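Local coordinates for putative exported protein (Bordetella pertussis Tohama I, PDB 2PFZ), which binds pyroglutamic acid as an extracytoplasmic solute receptor, probably delivering it in the periplasm to a tripartite ATP-independent (TRAP) transporter, at residues Ala143-Pro146 with Val147-Lys150; Met180-Gly183 with Ser184-Phe187. One frame throughout, in Å; residues are numbered along the deposited sequence.

Interaction 1: residues Ala143-Pro146 with Val147-Lys150; sequences AYSP and VTAK. With PCA (pyroglutamic acid), chain B.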
ATOM      1  N   ALA A 143       0.063   7.636 -11.323  1.00 17.74           N
ATOM      2  CA  ALA A 143       0.670   7.497 -10.010  1.00 16.81           C
ATOM      3  C   ALA A 143      -0.450   7.251  -9.020  1.00 16.52           C
ATOM      4  O   ALA A 143      -1.589   7.639  -9.255  1.00 15.96           O
ATOM      5  CB  ALA A 143       1.442   8.755  -9.630  1.00 17.28           C
ATOM      6  N   TYR A 144      -0.121   6.573  -7.923  1.00 15.63           N
ATOM      7  CA  TYR A 144      -1.046   6.431  -6.800  1.00 15.29           C
ATOM      8  C   TYR A 144      -0.436   7.023  -5.521  1.00 14.92           C
ATOM      9  O   TYR A 144      -1.040   6.964  -4.445  1.00 16.70           O
ATOM     10  CB  TYR A 144      -1.445   4.947  -6.630  1.00 14.71           C
ATOM     11  CG  TYR A 144      -0.333   3.977  -6.243  1.00 15.01           C
ATOM     12  CD1 TYR A 144       0.097   2.985  -7.137  1.00 14.96           C
ATOM     13  CD2 TYR A 144       0.289   4.049  -4.985  1.00 14.81           C
ATOM     14  CE1 TYR A 144       1.112   2.091  -6.784  1.00 15.15           C
ATOM     15  CE2 TYR A 144       1.307   3.159  -4.614  1.00 14.59           C
ATOM     16  CZ  TYR A 144       1.707   2.169  -5.531  1.00 15.59           C
ATOM     17  OH  TYR A 144       2.688   1.264  -5.198  1.00 15.00           O
ATOM     18  N   SER A 145       0.740   7.636  -5.632  1.00 15.14           N
ATOM     19  CA  SER A 145       1.413   8.185  -4.463  1.00 15.58           C
ATOM     20  C   SER A 145       2.476   9.171  -4.924  1.00 16.17           C
ATOM     21  O   SER A 145       2.882   9.119  -6.093  1.00 16.19           O
ATOM     22  CB  SER A 145       2.097   7.053  -3.709  1.00 15.95           C
ATOM     23  OG  SER A 145       3.231   6.588  -4.427  1.00 16.73           O
ATOM     24  N   PRO A 146       2.966  10.043  -4.011  1.00 16.41           N
ATOM     25  CA  PRO A 146       4.129  10.903  -4.343  1.00 16.95           C
ATOM     26  C   PRO A 146       5.337  10.100  -4.816  1.00 17.63           C
ATOM     27  O   PRO A 146       6.120  10.563  -5.667  1.00 16.45           O
ATOM     28  CB  PRO A 146       4.465  11.549  -3.003  1.00 17.71           C
ATOM     29  CG  PRO A 146       3.119  11.629  -2.308  1.00 17.32           C
ATOM     30  CD  PRO A 146       2.476  10.314  -2.644  1.00 16.29           C
ATOM     31  N   VAL A 147       5.508   8.896  -4.263  1.00 17.60           N
ATOM     32  CA  VAL A 147       6.752   8.152  -4.490  1.00 18.28           C
ATOM     33  C   VAL A 147       6.704   7.541  -5.892  1.00 18.63           C
ATOM     34  O   VAL A 147       7.685   7.460  -6.617  1.00 18.40           O
ATOM     35  CB  VAL A 147       6.983   7.104  -3.347  1.00 18.60           C
ATOM     36  CG1 VAL A 147       5.886   6.131  -3.331  1.00 21.89           C
ATOM     37  CG2 VAL A 147       8.360   6.369  -3.500  1.00 15.81           C
ATOM     38  N   THR A 148       5.507   7.169  -6.280  1.00 18.84           N
ATOM     39  CA  THR A 148       5.263   6.515  -7.526  1.00 19.16           C
ATOM     40  C   THR A 148       5.251   7.592  -8.647  1.00 19.56           C
ATOM     41  O   THR A 148       5.629   7.328  -9.801  1.00 20.19           O
ATOM     42  CB  THR A 148       4.015   5.683  -7.223  1.00 20.16           C
ATOM     43  OG1 THR A 148       4.193   4.280  -7.485  1.00 21.56           O
ATOM     44  CG2 THR A 148       2.757   6.300  -7.587  1.00 15.20           C
ATOM     45  N   ALA A 149       4.898   8.825  -8.291  1.00 19.55           N
ATOM     46  CA  ALA A 149       5.132   9.974  -9.182  1.00 19.67           C
ATOM     47  C   ALA A 149       6.632  10.249  -9.386  1.00 19.63           C
ATOM     48  O   ALA A 149       7.080  10.517 -10.521  1.00 19.11           O
ATOM     49  CB  ALA A 149       4.406  11.241  -8.657  1.00 19.51           C
ATOM     50  N   LYS A 150       7.411  10.154  -8.308  1.00 19.18           N
ATOM     51  CA  LYS A 150       8.866  10.325  -8.394  1.00 19.54           C
ATOM     52  C   LYS A 150       9.517   9.261  -9.287  1.00 19.98           C
ATOM     53  O   LYS A 150      10.336   9.589 -10.129  1.00 20.25           O
ATOM     54  CB  LYS A 150       9.533  10.333  -7.002  1.00 19.65           C
ATOM     55  CG  LYS A 150      11.040  10.559  -7.052  1.00 20.09           C
ATOM     56  CD  LYS A 150      11.375  11.875  -7.781  1.00 23.18           C
ATOM     57  CE  LYS A 150      12.840  12.289  -7.567  1.00 25.29           C
ATOM     58  NZ  LYS A 150      12.998  13.795  -7.672  1.00 29.13           N
TER
HETATM   59  N   PCA B   1      -2.778  -0.993  -5.487  1.00 15.94           N
HETATM   60  CA  PCA B   1      -3.013   0.339  -4.895  1.00 16.87           C
HETATM   61  CB  PCA B   1      -1.791   0.810  -4.106  1.00 16.52           C
HETATM   62  CG  PCA B   1      -0.743  -0.276  -4.261  1.00 15.73           C
HETATM   63  CD  PCA B   1      -1.444  -1.340  -5.054  1.00 15.83           C
HETATM   64  OE  PCA B   1      -0.944  -2.450  -5.291  1.00 15.77           O
HETATM   65  C   PCA B   1      -3.209   1.298  -6.047  1.00 17.64           C
HETATM   66  O   PCA B   1      -3.734   2.408  -5.888  1.00 17.85           O
HETATM   67  OXT PCA B   1      -2.829   0.950  -7.176  1.00 17.91           O

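Interaction 2: residues Met180-Gly183 with Ser184-Phe187; sequences MSSG and STGF. With PCA (pyroglutamic acid), chain B.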
ATOM      1  N   MET A 180       2.371   1.546 -12.366  1.00 18.23           N
ATOM      2  CA  MET A 180       2.811   0.463 -11.482  1.00 17.55           C
ATOM      3  C   MET A 180       1.827   0.241 -10.345  1.00 18.09           C
ATOM      4  O   MET A 180       1.299   1.200  -9.787  1.00 17.76           O
ATOM      5  CB  MET A 180       4.225   0.663 -10.975  1.00 17.72           C
ATOM      6  CG  MET A 180       5.265   0.527 -12.095  1.00 15.84           C
ATOM      7  SD  MET A 180       6.959   0.688 -11.534  1.00 18.04           S
ATOM      8  CE  MET A 180       7.213  -0.911 -10.769  1.00 16.71           C
ATOM      9  N   SER A 181       1.521  -1.036 -10.109  1.00 18.11           N
ATOM     10  CA  SER A 181       0.602  -1.495  -9.052  1.00 17.07           C
ATOM     11  C   SER A 181       0.670  -3.026  -8.988  1.00 17.52           C
ATOM     12  O   SER A 181       1.562  -3.645  -9.581  1.00 16.44           O
ATOM     13  CB  SER A 181      -0.842  -1.080  -9.338  1.00 17.70           C
ATOM     14  OG  SER A 181      -1.665  -1.285  -8.196  1.00 16.73           O
ATOM     15  N   SER A 182      -0.289  -3.623  -8.270  1.00 17.04           N
ATOM     16  CA  SER A 182      -0.343  -5.053  -8.034  1.00 17.30           C
ATOM     17  C   SER A 182      -1.276  -5.710  -9.061  1.00 17.57           C
ATOM     18  O   SER A 182      -2.050  -5.024  -9.724  1.00 17.23           O
ATOM     19  CB  SER A 182      -0.866  -5.317  -6.631  1.00 16.84           C
ATOM     20  OG  SER A 182      -2.107  -4.648  -6.426  1.00 15.60           O
ATOM     21  N   GLY A 183      -1.173  -7.031  -9.206  1.00 18.63           N
ATOM     22  CA  GLY A 183      -2.156  -7.797  -9.968  1.00 18.88           C
ATOM     23  C   GLY A 183      -3.553  -7.602  -9.399  1.00 18.84           C
ATOM     24  O   GLY A 183      -4.536  -7.585 -10.153  1.00 19.63           O
ATOM     25  N   SER A 184      -3.626  -7.500  -8.068  1.00 18.12           N
ATOM     26  CA  SER A 184      -4.859  -7.191  -7.325  1.00 18.10           C
ATOM     27  C   SER A 184      -5.612  -6.011  -7.948  1.00 17.32           C
ATOM     28  O   SER A 184      -6.730  -6.169  -8.439  1.00 17.27           O
ATOM     29  CB  SER A 184      -4.524  -6.900  -5.856  1.00 18.37           C
ATOM     30  OG  SER A 184      -5.630  -6.330  -5.151  1.00 19.50           O
ATOM     31  N   THR A 185      -4.986  -4.845  -7.931  1.00 17.17           N
ATOM     32  CA  THR A 185      -5.552  -3.610  -8.510  1.00 18.05           C
ATOM     33  C   THR A 185      -5.849  -3.737  -9.989  1.00 18.75           C
ATOM     34  O   THR A 185      -6.923  -3.315 -10.451  1.00 18.96           O
ATOM     35  CB  THR A 185      -4.672  -2.394  -8.225  1.00 18.13           C
ATOM     36  OG1 THR A 185      -4.668  -2.162  -6.821  1.00 17.41           O
ATOM     37  CG2 THR A 185      -5.216  -1.151  -8.924  1.00 18.93           C
ATOM     38  N   GLY A 186      -4.904  -4.316 -10.732  1.00 19.06           N
ATOM     39  CA  GLY A 186      -5.132  -4.587 -12.164  1.00 20.41           C
ATOM     40  C   GLY A 186      -6.411  -5.356 -12.408  1.00 21.38           C
ATOM     41  O   GLY A 186      -7.224  -4.977 -13.256  1.00 21.25           O
ATOM     42  N   PHE A 187      -6.598  -6.445 -11.663  1.00 22.30           N
ATOM     43  CA  PHE A 187      -7.798  -7.263 -11.796  1.00 23.12           C
ATOM     44  C   PHE A 187      -9.055  -6.513 -11.360  1.00 23.52           C
ATOM     45  O   PHE A 187     -10.051  -6.475 -12.099  1.00 23.92           O
ATOM     46  CB  PHE A 187      -7.657  -8.560 -10.995  1.00 23.46           C
ATOM     47  CG  PHE A 187      -8.774  -9.533 -11.219  1.00 25.55           C
ATOM     48  CD1 PHE A 187      -8.779 -10.354 -12.348  1.00 26.93           C
ATOM     49  CD2 PHE A 187      -9.814  -9.638 -10.302  1.00 26.55           C
ATOM     50  CE1 PHE A 187      -9.825 -11.267 -12.561  1.00 27.28           C
ATOM     51  CE2 PHE A 187     -10.858 -10.553 -10.505  1.00 27.42           C
ATOM     52  CZ  PHE A 187     -10.849 -11.370 -11.640  1.00 25.78           C
TER
HETATM   53  N   PCA B   1      -2.778  -0.993  -5.487  1.00 15.94           N
HETATM   54  CA  PCA B   1      -3.013   0.339  -4.895  1.00 16.87           C
HETATM   55  CB  PCA B   1      -1.791   0.810  -4.106  1.00 16.52           C
HETATM   56  CG  PCA B   1      -0.743  -0.276  -4.261  1.00 15.73           C
HETATM   57  CD  PCA B   1      -1.444  -1.340  -5.054  1.00 15.83           C
HETATM   58  OE  PCA B   1      -0.944  -2.450  -5.291  1.00 15.77           O
HETATM   59  C   PCA B   1      -3.209   1.298  -6.047  1.00 17.64           C
HETATM   60  O   PCA B   1      -3.734   2.408  -5.888  1.00 17.85           O
HETATM   61  OXT PCA B   1      -2.829   0.950  -7.176  1.00 17.91           O

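Interaction 1: residues Ala143-Pro146 with Val147-Lys150
One wall of the pyroglutamic acid pocket is built here, where strand 140-143 turns through Y144 and S145 into helix 146-155. The Y144 ring stands between ligand and helix. Over one face lies the pyroglutamic acid ring, its CB 3.8 Å above the plane near the centre; T148 backs the opposite face, with OG1 toward the rim as modelled. The CH-pi contact of T148 CG2 over that face, 4.2 Å from the Y144 ring centroid, is doubtful, since the same methyl stands too close to Y144 N. CG of Y144 sits between its own N and carbonyl carbon (chi1 65°), which helps place the ring in this slot, and its OH is hydrogen-bonded to W204. S145 is the N-cap: OG accepts from T148 N at 3.0 Å, and a weak bond from V147 N. Its carbonyl oxygen receives A149 N at 3.0 Å, and P146 O receives K150 N, the first i to i+4 bonds of the helix. At the strand end, A143 CB packs on A149 CB at 4.0 Å. The ligand thus meets an aromatic face, a van der Waals surface for its ring carbons, while capping at S145 fixes the helix end that backs that face.

Interaction 2: residues Met180-Gly183 with Ser184-Phe187
Side-chain capping joins S182 to T185: S182 OG, held between its own N and carbonyl carbon, accepts from T185 N at 3.3 Å in an almost linear bond (176°). The first main-chain bonds of the helix follow, G186 N to S182 O at 3.1 Å and F187 N to G183 O at 2.8 Å. Three hydroxyls bind the ligand directly. S181 OG donates to pyroglutamic acid OXT at 2.7 Å, and S182 OG donates to the lactam oxygen OE at 2.7 Å, so one hydroxyl serves as helix cap and ligand donor at once. In the reverse direction, the lactam N of the ligand gives its hydrogen to T185 OG1 at 2.6 Å, nearly straight at 166°. T185 OG1 lies anti to the carbonyl carbon (chi1 -65°), a setting that turns the oxygen to the ligand while T185 CB lies close to S181 OG, at 3.2 Å. W119, also of the pocket, packs against S182 and T185; further out, the F187 ring meets W249 edge-to-face. Strand 178-181 thus passes into helix 183-188 through a serine N-cap, a strand-to-helix junction that puts the helix N-terminus at the pyroglutamic acid site of this DctP-family solute receptor.

Interactions 1 and 2 each mark the passage from a strand of the mixed six-stranded sheet into a helix with a serine at its N-cap; strands 140-143 and 178-181 are parallel neighbours there. Their centres are about 15 Å apart, and both touch the same pyroglutamic acid. They divide the work: Y144 of 143-150 offers its ring face to CB and CG of the ligand, whereas the hydroxyls of 180-187 read its lactam and carboxylate groups. R142, just before interaction 1, adds a further hydrogen bond to the ligand through NH2. The two contacts also meet directly, Y144 CE1 packing 3.1 Å from M180 O, so the aromatic wall borders the strand carrying the polar groups.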